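Local structure of type II restriction enzyme NlaIV (Neisseria lactamica, 6QM2) at residues 41-46 with 130-135; 24-29 with 135-140; 218-223 with 231-236. The protein cleaves double-stranded DNA at the sequence 5'-GGNNCC-3', cutting after the third base to give fragments with terminal 5'-phosphates. One frame throughout, in Å; residues are numbered along the deposited sequence.

Contact 1 (41-46 with 130-135); sequences KQKDVV and YDMDDN
The apolar part of this contact centres on Val46 and Tyr130. Val46 CG1 is anti to the backbone N (chi1 176°) and sits over one face of the Tyr130 ring, 3.6 Å from its centroid. This is a CH-pi contact, with the methyl displaced from the ring centre toward the rim. The Tyr130 ring is brought there with CG in the crowded position between N and the carbonyl carbon (chi1 72°). The other methyl, Val46 CG2, lies 4.2 Å from Met132 SD. The Met132 chain starts extended and bends at its last torsion (chi3 75°). The bend lays CE against the Lys41 carbonyl and near the CB and CG of Lys43.

These side chains join the N-terminal end of helix 44-60 to strand 124-132, in the mixed sheet of this PD-(D/E)XK-clan nuclease. Val46 and Met132 also touch Val138 on the adjacent strand, 138-147.

The polar part is slight. Lys43 runs past Met132 in the opposite direction, and its NZ gives a weak hydrogen bond to Met132 O at 3.5 Å. Asp131 and Asp134 lie farther off and may favour the ammonium charge. The extended Lys41 chain passes alongside the turn, with CD 3.6 Å from Asp134 O.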
ATOM      1  N   LYS A  41       6.919   8.579   4.529  1.00135.62           N
ATOM      2  CA  LYS A  41       7.785   7.519   5.049  1.00145.60           C
ATOM      3  C   LYS A  41       7.201   6.105   4.909  1.00149.13           C
ATOM      4  O   LYS A  41       7.649   5.191   5.603  1.00154.42           O
ATOM      5  CB  LYS A  41       8.111   7.796   6.522  1.00152.01           C
ATOM      6  CG  LYS A  41       8.668   9.183   6.804  1.00156.66           C
ATOM      7  CD  LYS A  41       9.033   9.336   8.273  1.00157.92           C
ATOM      8  CE  LYS A  41       9.197  10.796   8.662  1.00158.13           C
ATOM      9  NZ  LYS A  41       9.433  10.958  10.121  1.00159.24           N
ATOM     10  N   GLN A  42       6.225   5.911   4.019  1.00151.25           N
ATOM     11  CA  GLN A  42       5.699   4.565   3.752  1.00153.86           C
ATOM     12  C   GLN A  42       6.735   3.779   2.948  1.00160.07           C
ATOM     13  O   GLN A  42       7.082   4.162   1.829  1.00160.27           O
ATOM     14  CB  GLN A  42       4.363   4.623   3.019  1.00151.94           C
ATOM     15  CG  GLN A  42       3.260   5.265   3.847  1.00152.88           C
ATOM     16  CD  GLN A  42       1.895   5.223   3.180  1.00154.46           C
ATOM     17  OE1 GLN A  42       1.696   4.549   2.166  1.00151.12           O
ATOM     18  NE2 GLN A  42       0.942   5.945   3.755  1.00155.93           N
ATOM     19  N   LYS A  43       7.220   2.685   3.531  1.00169.40           N
ATOM     20  CA  LYS A  43       8.422   1.990   3.043  1.00177.27           C
ATOM     21  C   LYS A  43       8.144   1.061   1.854  1.00178.67           C
ATOM     22  O   LYS A  43       8.985   0.923   0.959  1.00180.03           O
ATOM     23  CB  LYS A  43       9.072   1.206   4.196  1.00180.13           C
ATOM     24  CG  LYS A  43      10.573   0.988   4.054  1.00181.03           C
ATOM     25  CD  LYS A  43      11.218   0.696   5.404  1.00183.96           C
ATOM     26  CE  LYS A  43      12.735   0.729   5.321  1.00183.23           C
ATOM     27  NZ  LYS A  43      13.371   0.608   6.662  1.00179.55           N
ATOM     28  N   ASP A  44       6.976   0.419   1.866  1.00172.22           N
ATOM     29  CA  ASP A  44       6.526  -0.453   0.762  1.00163.35           C
ATOM     30  C   ASP A  44       6.296   0.266  -0.585  1.00161.08           C
ATOM     31  O   ASP A  44       6.407  -0.361  -1.640  1.00164.05           O
ATOM     32  CB  ASP A  44       5.262  -1.237   1.167  1.00158.51           C
ATOM     33  CG  ASP A  44       4.087  -0.332   1.550  1.00158.92           C
ATOM     34  OD1 ASP A  44       4.310   0.836   1.942  1.00160.10           O
ATOM     35  OD2 ASP A  44       2.933  -0.801   1.474  1.00154.11           O
ATOM     36  N   VAL A  45       5.979   1.563  -0.544  1.00156.77           N
ATOM     37  CA  VAL A  45       5.748   2.372  -1.758  1.00151.40           C
ATOM     38  C   VAL A  45       7.023   2.590  -2.594  1.00149.30           C
ATOM     39  O   VAL A  45       6.932   2.775  -3.810  1.00153.11           O
ATOM     40  CB  VAL A  45       5.074   3.735  -1.406  1.00150.53           C
ATOM     41  CG1 VAL A  45       5.020   4.695  -2.597  1.00148.51           C
ATOM     42  CG2 VAL A  45       3.668   3.500  -0.872  1.00151.20           C
ATOM     43  N   VAL A  46       8.199   2.549  -1.960  1.00145.27           N
ATOM     44  CA  VAL A  46       9.467   2.835  -2.652  1.00146.01           C
ATOM     45  C   VAL A  46       9.716   1.845  -3.795  1.00145.30           C
ATOM     46  O   VAL A  46       9.989   2.264  -4.916  1.00142.88           O
ATOM     47  CB  VAL A  46      10.684   2.849  -1.687  1.00148.75           C
ATOM     48  CG1 VAL A  46      11.995   3.052  -2.452  1.00147.72           C
ATOM     49  CG2 VAL A  46      10.518   3.937  -0.631  1.00151.55           C
ATOM     50  N   TYR A 130      17.606  -0.704  -2.561  1.00113.92           N
ATOM     51  CA  TYR A 130      17.349   0.599  -1.925  1.00115.54           C
ATOM     52  C   TYR A 130      17.346   0.540  -0.397  1.00122.43           C
ATOM     53  O   TYR A 130      17.334  -0.540   0.197  1.00124.81           O
ATOM     54  CB  TYR A 130      16.039   1.213  -2.441  1.00116.01           C
ATOM     55  CG  TYR A 130      14.759   0.547  -1.970  1.00116.93           C
ATOM     56  CD1 TYR A 130      14.173   0.895  -0.754  1.00118.83           C
ATOM     57  CD2 TYR A 130      14.115  -0.405  -2.756  1.00119.86           C
ATOM     58  CE1 TYR A 130      12.997   0.297  -0.324  1.00120.79           C
ATOM     59  CE2 TYR A 130      12.936  -1.006  -2.337  1.00122.66           C
ATOM     60  CZ  TYR A 130      12.383  -0.652  -1.119  1.00123.35           C
ATOM     61  OH  TYR A 130      11.214  -1.242  -0.697  1.00128.17           O
ATOM     62  N   ASP A 131      17.356   1.723   0.219  1.00129.73           N
ATOM     63  CA  ASP A 131      17.298   1.881   1.679  1.00135.05           C
ATOM     64  C   ASP A 131      16.613   3.201   2.027  1.00133.48           C
ATOM     65  O   ASP A 131      16.881   4.218   1.387  1.00130.70           O
ATOM     66  CB  ASP A 131      18.716   1.858   2.270  1.00139.94           C
ATOM     67  CG  ASP A 131      18.726   1.868   3.797  1.00142.34           C
ATOM     68  OD1 ASP A 131      18.451   2.929   4.400  1.00136.32           O
ATOM     69  OD2 ASP A 131      19.034   0.814   4.395  1.00147.58           O
ATOM     70  N   MET A 132      15.736   3.178   3.035  1.00135.21           N
ATOM     71  CA  MET A 132      15.121   4.398   3.573  1.00136.71           C
ATOM     72  C   MET A 132      15.376   4.490   5.079  1.00141.88           C
ATOM     73  O   MET A 132      15.014   3.579   5.830  1.00143.35           O
ATOM     74  CB  MET A 132      13.617   4.441   3.285  1.00131.30           C
ATOM     75  CG  MET A 132      13.002   5.816   3.515  1.00132.61           C
ATOM     76  SD  MET A 132      11.322   6.032   2.886  1.00136.73           S
ATOM     77  CE  MET A 132      10.381   5.111   4.098  1.00138.33           C
ATOM     78  N   ASP A 133      16.000   5.593   5.503  1.00145.92           N
ATOM     79  CA  ASP A 133      16.295   5.856   6.925  1.00145.37           C
ATOM     80  C   ASP A 133      15.043   6.324   7.694  1.00148.50           C
ATOM     81  O   ASP A 133      13.944   6.372   7.129  1.00149.25           O
ATOM     82  CB  ASP A 133      17.485   6.844   7.072  1.00142.19           C
ATOM     83  CG  ASP A 133      17.205   8.251   6.506  1.00141.49           C
ATOM     84  OD1 ASP A 133      16.031   8.668   6.379  1.00137.87           O
ATOM     85  OD2 ASP A 133      18.191   8.955   6.192  1.00134.21           O
ATOM     86  N   ASP A 134      15.209   6.664   8.973  1.00148.89           N
ATOM     87  CA  ASP A 134      14.092   7.119   9.817  1.00147.47           C
ATOM     88  C   ASP A 134      13.539   8.491   9.403  1.00145.23           C
ATOM     89  O   ASP A 134      12.339   8.743   9.545  1.00140.16           O
ATOM     90  CB  ASP A 134      14.509   7.139  11.291  1.00149.34           C
ATOM     91  CG  ASP A 134      14.922   5.766  11.801  1.00152.76           C
ATOM     92  OD1 ASP A 134      14.117   4.819  11.683  1.00155.68           O
ATOM     93  OD2 ASP A 134      16.054   5.632  12.313  1.00152.01           O
ATOM     94  N   ASN A 135      14.410   9.361   8.887  1.00143.84           N
ATOM     95  CA  ASN A 135      14.008  10.686   8.381  1.00146.22           C
ATOM     96  C   ASN A 135      13.298  10.658   7.019  1.00144.27           C
ATOM     97  O   ASN A 135      12.731  11.670   6.607  1.00140.23           O
ATOM     98  CB  ASN A 135      15.220  11.630   8.302  1.00149.72           C
ATOM     99  CG  ASN A 135      15.676  12.114   9.668  1.00151.40           C
ATOM    100  OD1 ASN A 135      14.899  12.705  10.421  1.00153.36           O
ATOM    101  ND2 ASN A 135      16.944  11.877   9.991  1.00149.98           N
TER

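Contact 2 (24-29 with 135-140); sequences SANGQI and NGNVTI
Two backbone hydrogen bonds join Gly27 and Val138 into a single antiparallel hydrogen-bonded pair. Gly27 N donates to Val138 O at 3.0 Å, and the donor N lies in the plane of that carbonyl, though the bond is bent. The return bond, Val138 N to Gly27 O, is 2.6 Å long. Its donor stands above the Gly27 carbonyl plane, 32° out of it. The CA of Asn137 also approaches Gly27 O, as a CA-H...O contact of 3.5 Å.

A water extends the link past the bridge. It accepts from Ile29 N at 2.8 Å and donates to Gly136 O at 2.6 Å. Gly136 turns the chain with a positive phi, which glycine takes readily.

In the conformer described, Asn137 has CG anti to its backbone N (chi1 -159°), which carries its amide across toward Gly27 and Gln28. The Gln28 and Asn137 amide planes are turned 72° apart. Gln28 CB lies 3.7 Å from Gly136 O. At the other end of the bridge, beyond Asn26, Thr139 CG2 packs near Ala25 O at 3.9 Å. Val138 CB rests by the Gly27 carbonyl.

Residues 27-29 also pair antiparallel with a strand of the second subunit, which extends the hairpin's pairing. The contact is a lone antiparallel beta bridge between strand 138-147, at the edge of the mixed sheet within this chain, and the hairpin of strands 27-33 and 36-40.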
ATOM      1  N   SER A  24      25.717   7.420  -4.915  1.00143.57           N
ATOM      2  CA  SER A  24      25.865   8.550  -3.993  1.00143.20           C
ATOM      3  C   SER A  24      24.657   9.507  -3.980  1.00138.23           C
ATOM      4  O   SER A  24      24.653  10.478  -3.223  1.00143.20           O
ATOM      5  CB  SER A  24      27.149   9.317  -4.338  1.00143.41           C
ATOM      6  OG  SER A  24      27.212   9.596  -5.725  1.00142.76           O
ATOM      7  N   ALA A  25      23.634   9.231  -4.793  1.00133.93           N
ATOM      8  CA  ALA A  25      22.469  10.118  -4.911  1.00132.69           C
ATOM      9  C   ALA A  25      21.530   9.997  -3.718  1.00128.15           C
ATOM     10  O   ALA A  25      21.492   8.961  -3.047  1.00125.63           O
ATOM     11  CB  ALA A  25      21.703   9.836  -6.198  1.00133.30           C
ATOM     12  N   ASN A  26      20.780  11.068  -3.465  0.50125.96           N
ATOM     13  CA  ASN A  26      19.790  11.113  -2.393  0.50125.10           C
ATOM     14  C   ASN A  26      18.426  11.406  -3.013  0.50123.75           C
ATOM     15  O   ASN A  26      18.341  12.053  -4.058  0.50122.37           O
ATOM     16  CB  ASN A  26      20.164  12.181  -1.358  0.50123.40           C
ATOM     17  CG  ASN A  26      21.384  11.797  -0.528  0.50119.54           C
ATOM     18  OD1 ASN A  26      21.562  10.634  -0.157  0.50115.45           O
ATOM     19  ND2 ASN A  26      22.223  12.779  -0.226  0.50115.63           N
ATOM     20  N   GLY A  27      17.370  10.921  -2.366  1.00125.40           N
ATOM     21  CA  GLY A  27      15.999  11.085  -2.859  1.00124.85           C
ATOM     22  C   GLY A  27      14.973  10.879  -1.764  1.00124.09           C
ATOM     23  O   GLY A  27      15.318  10.438  -0.670  1.00124.39           O
ATOM     24  N   GLN A  28      13.713  11.191  -2.057  1.00123.91           N
ATOM     25  CA  GLN A  28      12.638  11.103  -1.061  1.00122.52           C
ATOM     26  C   GLN A  28      11.244  11.287  -1.668  1.00119.70           C
ATOM     27  O   GLN A  28      11.072  12.045  -2.623  1.00115.87           O
ATOM     28  CB  GLN A  28      12.853  12.149   0.039  1.00127.68           C
ATOM     29  CG  GLN A  28      13.202  13.541  -0.474  1.00131.06           C
ATOM     30  CD  GLN A  28      13.293  14.564   0.640  1.00133.68           C
ATOM     31  OE1 GLN A  28      12.646  15.611   0.585  1.00132.14           O
ATOM     32  NE2 GLN A  28      14.093  14.265   1.663  1.00132.75           N
ATOM     33  N   ILE A  29      10.256  10.600  -1.094  1.00118.92           N
ATOM     34  CA  ILE A  29       8.852  10.775  -1.485  1.00118.66           C
ATOM     35  C   ILE A  29       8.346  11.994  -0.724  1.00117.16           C
ATOM     36  O   ILE A  29       8.712  12.196   0.438  1.00112.51           O
ATOM     37  CB  ILE A  29       7.966   9.551  -1.144  1.00119.80           C
ATOM     38  CG1 ILE A  29       8.566   8.249  -1.696  1.00124.57           C
ATOM     39  CG2 ILE A  29       6.556   9.739  -1.707  1.00117.18           C
ATOM     40  CD1 ILE A  29       7.952   6.994  -1.112  1.00127.53           C
ATOM     41  N   ASN A 135      14.410   9.361   8.887  1.00143.84           N
ATOM     42  CA  ASN A 135      14.008  10.686   8.381  1.00146.22           C
ATOM     43  C   ASN A 135      13.298  10.658   7.019  1.00144.27           C
ATOM     44  O   ASN A 135      12.731  11.670   6.607  1.00140.23           O
ATOM     45  CB  ASN A 135      15.220  11.630   8.302  1.00149.72           C
ATOM     46  CG  ASN A 135      15.676  12.114   9.668  1.00151.40           C
ATOM     47  OD1 ASN A 135      14.899  12.705  10.421  1.00153.36           O
ATOM     48  ND2 ASN A 135      16.944  11.877   9.991  1.00149.98           N
ATOM     49  N   GLY A 136      13.346   9.521   6.322  1.00143.58           N
ATOM     50  CA  GLY A 136      12.662   9.346   5.035  1.00140.84           C
ATOM     51  C   GLY A 136      13.494   9.557   3.773  1.00135.77           C
ATOM     52  O   GLY A 136      12.935   9.572   2.671  1.00129.71           O
ATOM     53  N   ASN A 137      14.811   9.719   3.924  0.50132.47           N
ATOM     54  CA  ASN A 137      15.707   9.902   2.783  0.50130.08           C
ATOM     55  C   ASN A 137      16.034   8.549   2.149  0.50130.25           C
ATOM     56  O   ASN A 137      16.629   7.680   2.794  0.50128.33           O
ATOM     57  CB  ASN A 137      16.998  10.607   3.210  0.50126.48           C
ATOM     58  CG  ASN A 137      17.716  11.262   2.042  0.50122.67           C
ATOM     59  OD1 ASN A 137      18.854  10.914   1.723  0.50117.65           O
ATOM     60  ND2 ASN A 137      17.047  12.210   1.391  0.50116.39           N
ATOM     61  N   VAL A 138      15.633   8.381   0.890  1.00131.42           N
ATOM     62  CA  VAL A 138      15.874   7.152   0.125  1.00127.01           C
ATOM     63  C   VAL A 138      17.245   7.221  -0.542  1.00122.27           C
ATOM     64  O   VAL A 138      17.608   8.252  -1.114  1.00121.36           O
ATOM     65  CB  VAL A 138      14.805   6.944  -0.978  1.00128.36           C
ATOM     66  CG1 VAL A 138      15.053   5.643  -1.738  1.00131.31           C
ATOM     67  CG2 VAL A 138      13.396   6.966  -0.386  1.00127.62           C
ATOM     68  N   THR A 139      17.998   6.125  -0.468  1.00119.62           N
ATOM     69  CA  THR A 139      19.271   5.989  -1.183  1.00121.93           C
ATOM     70  C   THR A 139      19.349   4.624  -1.869  1.00124.56           C
ATOM     71  O   THR A 139      18.762   3.650  -1.390  1.00129.86           O
ATOM     72  CB  THR A 139      20.488   6.163  -0.243  1.00120.96           C
ATOM     73  OG1 THR A 139      20.474   5.156   0.778  1.00115.95           O
ATOM     74  CG2 THR A 139      20.478   7.537   0.404  1.00122.76           C
ATOM     75  N   ILE A 140      20.070   4.570  -2.989  1.00120.74           N
ATOM     76  CA  ILE A 140      20.314   3.327  -3.718  1.00115.67           C
ATOM     77  C   ILE A 140      21.668   2.786  -3.270  1.00114.32           C
ATOM     78  O   ILE A 140      22.708   3.218  -3.763  1.00117.23           O
ATOM     79  CB  ILE A 140      20.303   3.549  -5.252  1.00113.97           C
ATOM     80  CG1 ILE A 140      19.043   4.321  -5.697  1.00115.70           C
ATOM     81  CG2 ILE A 140      20.440   2.221  -5.989  1.00113.06           C
ATOM     82  CD1 ILE A 140      17.723   3.747  -5.219  1.00115.56           C
TER
HETATM   83  O   HOH W   1      10.620   9.518   1.422  1.00 97.56           O

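Contact 3 (218-223 with 231-236); sequences KFEEAY and ISIPRW
Ile231 and Tyr223 cross at about a right angle, and Ile231 meets the ring with both branches. Its CG1 is anti to the backbone N (chi1 -166°), and the extended chain sets CD1 over the centre of one Tyr223 face. This CH-pi contact measures 4.0 Å from CD1 to the ring centroid, 12° off the ring normal. The other branch, Ile231 CG2, lies by the base of the ring, 3.6 Å from Tyr223 CD2.

One helical turn earlier, Phe219 offers its CE2 corner to both isoleucines. The Ile231 side chain crosses it obliquely, CG2 nearest. The Ile233 side chain crosses it at about a right angle, with CD1 3.9 Å from Phe219 CE2.

Glu220 slides past Ile233 in the opposite direction. Its extended chain carries the carboxylate beyond the apolar cluster to the backbone. There Ile233 N donates to Glu220 OE2 at 3.1 Å, in a nearly straight bond of 176° that meets the oxygen almost along its C-O axis. Lys216 forms a salt bridge with the same OE2 and also hydrogen-bonds Ile233 O, so it probably favours the charged carboxylate. A water adds a second link, donating to Glu220 O at 2.9 Å and accepting from Ile231 N.

Val195 of helix 191-204 touches both Phe219 and Ile233. The arrangement is a chain reversal: the segment after helix 215-227 folds back along it.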
ATOM      1  N   LYS A 218      10.415 -29.333 -27.593  1.00105.59           N
ATOM      2  CA  LYS A 218       9.665 -28.121 -27.946  1.00105.83           C
ATOM      3  C   LYS A 218      10.438 -26.835 -27.657  1.00101.57           C
ATOM      4  O   LYS A 218      10.358 -25.881 -28.434  1.00101.86           O
ATOM      5  CB  LYS A 218       8.311 -28.073 -27.224  1.00108.30           C
ATOM      6  CG  LYS A 218       7.321 -29.121 -27.707  1.00115.05           C
ATOM      7  CD  LYS A 218       5.894 -28.815 -27.279  1.00118.86           C
ATOM      8  CE  LYS A 218       5.308 -27.649 -28.061  1.00125.45           C
ATOM      9  NZ  LYS A 218       3.822 -27.646 -28.006  1.00129.81           N
ATOM     10  N   PHE A 219      11.176 -26.811 -26.548  1.00 98.24           N
ATOM     11  CA  PHE A 219      11.997 -25.653 -26.201  1.00 96.22           C
ATOM     12  C   PHE A 219      13.213 -25.508 -27.120  1.00101.61           C
ATOM     13  O   PHE A 219      13.519 -24.399 -27.572  1.00 98.66           O
ATOM     14  CB  PHE A 219      12.476 -25.699 -24.744  1.00 90.20           C
ATOM     15  CG  PHE A 219      13.391 -24.564 -24.397  1.00 84.87           C
ATOM     16  CD1 PHE A 219      12.872 -23.321 -24.063  1.00 84.34           C
ATOM     17  CD2 PHE A 219      14.775 -24.711 -24.475  1.00 83.39           C
ATOM     18  CE1 PHE A 219      13.715 -22.252 -23.779  1.00 84.40           C
ATOM     19  CE2 PHE A 219      15.624 -23.647 -24.196  1.00 82.24           C
ATOM     20  CZ  PHE A 219      15.093 -22.415 -23.845  1.00 83.28           C
ATOM     21  N   GLU A 220      13.921 -26.613 -27.360  1.00107.01           N
ATOM     22  CA  GLU A 220      15.149 -26.583 -28.170  1.00109.29           C
ATOM     23  C   GLU A 220      14.886 -26.196 -29.630  1.00108.62           C
ATOM     24  O   GLU A 220      15.706 -25.507 -30.239  1.00109.52           O
ATOM     25  CB  GLU A 220      15.909 -27.916 -28.080  1.00112.92           C
ATOM     26  CG  GLU A 220      16.642 -28.106 -26.756  1.00116.87           C
ATOM     27  CD  GLU A 220      17.424 -29.410 -26.665  1.00122.02           C
ATOM     28  OE1 GLU A 220      17.115 -30.364 -27.412  1.00129.15           O
ATOM     29  OE2 GLU A 220      18.350 -29.488 -25.826  1.00120.50           O
ATOM     30  N   GLU A 221      13.747 -26.632 -30.175  1.00108.00           N
ATOM     31  CA  GLU A 221      13.305 -26.213 -31.515  1.00111.88           C
ATOM     32  C   GLU A 221      12.939 -24.734 -31.558  1.00107.91           C
ATOM     33  O   GLU A 221      13.291 -24.027 -32.507  1.00110.34           O
ATOM     34  CB  GLU A 221      12.114 -27.048 -31.983  1.00118.22           C
ATOM     35  CG  GLU A 221      12.493 -28.477 -32.336  1.00130.99           C
ATOM     36  CD  GLU A 221      11.296 -29.367 -32.624  1.00142.45           C
ATOM     37  OE1 GLU A 221      11.501 -30.593 -32.752  1.00151.83           O
ATOM     38  OE2 GLU A 221      10.156 -28.854 -32.720  1.00147.96           O
ATOM     39  N   ALA A 222      12.230 -24.279 -30.530  1.00103.67           N
ATOM     40  CA  ALA A 222      11.863 -22.872 -30.401  1.00 98.29           C
ATOM     41  C   ALA A 222      13.081 -21.973 -30.218  1.00 94.77           C
ATOM     42  O   ALA A 222      13.123 -20.878 -30.770  1.00 94.50           O
ATOM     43  CB  ALA A 222      10.897 -22.682 -29.250  1.00 99.42           C
ATOM     44  N   TYR A 223      14.067 -22.418 -29.444  1.00 95.90           N
ATOM     45  CA  TYR A 223      15.312 -21.654 -29.305  1.00 97.88           C
ATOM     46  C   TYR A 223      16.028 -21.555 -30.651  1.00102.73           C
ATOM     47  O   TYR A 223      16.565 -20.499 -30.992  1.00101.78           O
ATOM     48  CB  TYR A 223      16.245 -22.262 -28.253  1.00 95.00           C
ATOM     49  CG  TYR A 223      17.327 -21.303 -27.808  1.00 94.19           C
ATOM     50  CD1 TYR A 223      17.094 -20.386 -26.782  1.00 96.00           C
ATOM     51  CD2 TYR A 223      18.576 -21.297 -28.422  1.00 94.69           C
ATOM     52  CE1 TYR A 223      18.078 -19.495 -26.375  1.00 96.98           C
ATOM     53  CE2 TYR A 223      19.569 -20.412 -28.025  1.00 95.91           C
ATOM     54  CZ  TYR A 223      19.317 -19.511 -27.001  1.00 98.33           C
ATOM     55  OH  TYR A 223      20.299 -18.627 -26.603  1.00 99.55           O
ATOM     56  N   ILE A 231      20.693 -25.236 -29.023  1.00112.34           N
ATOM     57  CA  ILE A 231      21.070 -25.177 -27.613  1.00110.89           C
ATOM     58  C   ILE A 231      20.855 -26.561 -26.998  1.00110.99           C
ATOM     59  O   ILE A 231      19.862 -27.234 -27.298  1.00108.67           O
ATOM     60  CB  ILE A 231      20.290 -24.074 -26.851  1.00110.97           C
ATOM     61  CG1 ILE A 231      20.943 -23.789 -25.493  1.00112.04           C
ATOM     62  CG2 ILE A 231      18.816 -24.435 -26.679  1.00110.30           C
ATOM     63  CD1 ILE A 231      20.342 -22.603 -24.768  1.00112.49           C
ATOM     64  N   SER A 232      21.805 -26.986 -26.167  1.00113.68           N
ATOM     65  CA  SER A 232      21.744 -28.282 -25.501  1.00115.70           C
ATOM     66  C   SER A 232      21.444 -28.080 -24.012  1.00112.48           C
ATOM     67  O   SER A 232      22.280 -27.561 -23.259  1.00105.93           O
ATOM     68  CB  SER A 232      23.051 -29.053 -25.705  1.00117.88           C
ATOM     69  OG  SER A 232      22.846 -30.442 -25.499  1.00121.39           O
ATOM     70  N   ILE A 233      20.233 -28.470 -23.612  1.00106.78           N
ATOM     71  CA  ILE A 233      19.793 -28.398 -22.222  1.00104.02           C
ATOM     72  C   ILE A 233      20.189 -29.706 -21.538  1.00100.63           C
ATOM     73  O   ILE A 233      19.679 -30.762 -21.906  1.00102.79           O
ATOM     74  CB  ILE A 233      18.257 -28.202 -22.118  1.00102.04           C
ATOM     75  CG1 ILE A 233      17.808 -26.949 -22.891  1.00102.71           C
ATOM     76  CG2 ILE A 233      17.807 -28.140 -20.659  1.00100.51           C
ATOM     77  CD1 ILE A 233      18.512 -25.661 -22.497  1.00102.75           C
ATOM     78  N   PRO A 234      21.097 -29.651 -20.546  1.00 99.93           N
ATOM     79  CA  PRO A 234      21.456 -30.902 -19.862  1.00101.11           C
ATOM     80  C   PRO A 234      20.303 -31.472 -19.035  1.00101.61           C
ATOM     81  O   PRO A 234      19.384 -30.733 -18.673  1.00 99.38           O
ATOM     82  CB  PRO A 234      22.619 -30.489 -18.956  1.00101.06           C
ATOM     83  CG  PRO A 234      22.434 -29.030 -18.732  1.00 99.68           C
ATOM     84  CD  PRO A 234      21.810 -28.488 -19.982  1.00 99.92           C
ATOM     85  N   ARG A 235      20.342 -32.778 -18.768  1.00107.87           N
ATOM     86  CA  ARG A 235      19.379 -33.402 -17.855  1.00113.15           C
ATOM     87  C   ARG A 235      19.648 -32.872 -16.453  1.00109.58           C
ATOM     88  O   ARG A 235      20.806 -32.720 -16.065  1.00111.54           O
ATOM     89  CB  ARG A 235      19.488 -34.928 -17.870  1.00122.48           C
ATOM     90  CG  ARG A 235      18.944 -35.592 -19.129  1.00135.60           C
ATOM     91  CD  ARG A 235      18.708 -37.091 -18.936  1.00150.24           C
ATOM     92  NE  ARG A 235      19.856 -37.774 -18.312  1.00163.96           N
ATOM     93  CZ  ARG A 235      19.888 -38.351 -17.099  1.00165.18           C
ATOM     94  NH1 ARG A 235      21.020 -38.922 -16.684  1.00165.02           N
ATOM     95  NH2 ARG A 235      18.824 -38.386 -16.289  1.00160.35           N
ATOM     96  N   TRP A 236      18.585 -32.573 -15.707  1.00106.31           N
ATOM     97  CA  TRP A 236      18.724 -31.999 -14.361  1.00104.23           C
ATOM     98  C   TRP A 236      19.439 -32.953 -13.407  1.00106.03           C
ATOM     99  O   TRP A 236      20.262 -32.520 -12.599  1.00106.05           O
ATOM    100  CB  TRP A 236      17.360 -31.609 -13.785  1.00 98.20           C
ATOM    101  CG  TRP A 236      17.427 -31.081 -12.377  1.00 94.27           C
ATOM    102  CD1 TRP A 236      16.880 -31.647 -11.261  1.00 95.02           C
ATOM    103  CD2 TRP A 236      18.091 -29.891 -11.938  1.00 89.65           C
ATOM    104  NE1 TRP A 236      17.150 -30.877 -10.155  1.00 93.74           N
ATOM    105  CE2 TRP A 236      17.894 -29.793 -10.541  1.00 90.66           C
ATOM    106  CE3 TRP A 236      18.823 -28.892 -12.587  1.00 90.59           C
ATOM    107  CZ2 TRP A 236      18.406 -28.737  -9.781  1.00 90.99           C
ATOM    108  CZ3 TRP A 236      19.337 -27.836 -11.829  1.00 92.26           C
ATOM    109  CH2 TRP A 236      19.124 -27.771 -10.440  1.00 92.03           C
TER
HETATM  110  O   HOH W   2      18.342 -26.635 -30.291  1.00 92.74           O

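Following the chain, residues 24-29 come first and pair with residues 135-140, so that contact 2 closes a loop of 105 intervening residues. Contact 1 opens and closes within that loop, between 41-46 and 130-135. The two share Asn135, and their centres are 8 Å apart. They meet through neighbouring strands 124-132 and 138-147, where Asp131 N probably donates a hydrogen bond to Thr139 O. Together they tie the hairpin and the start of helix 44-60 to one edge of the mixed sheet, and both touch the second subunit. Contact 3 follows in series. It closes a short loop among the C-terminal helices, on the opposite side of the chain's centre, with nearest atoms about 28 Å from contact 1.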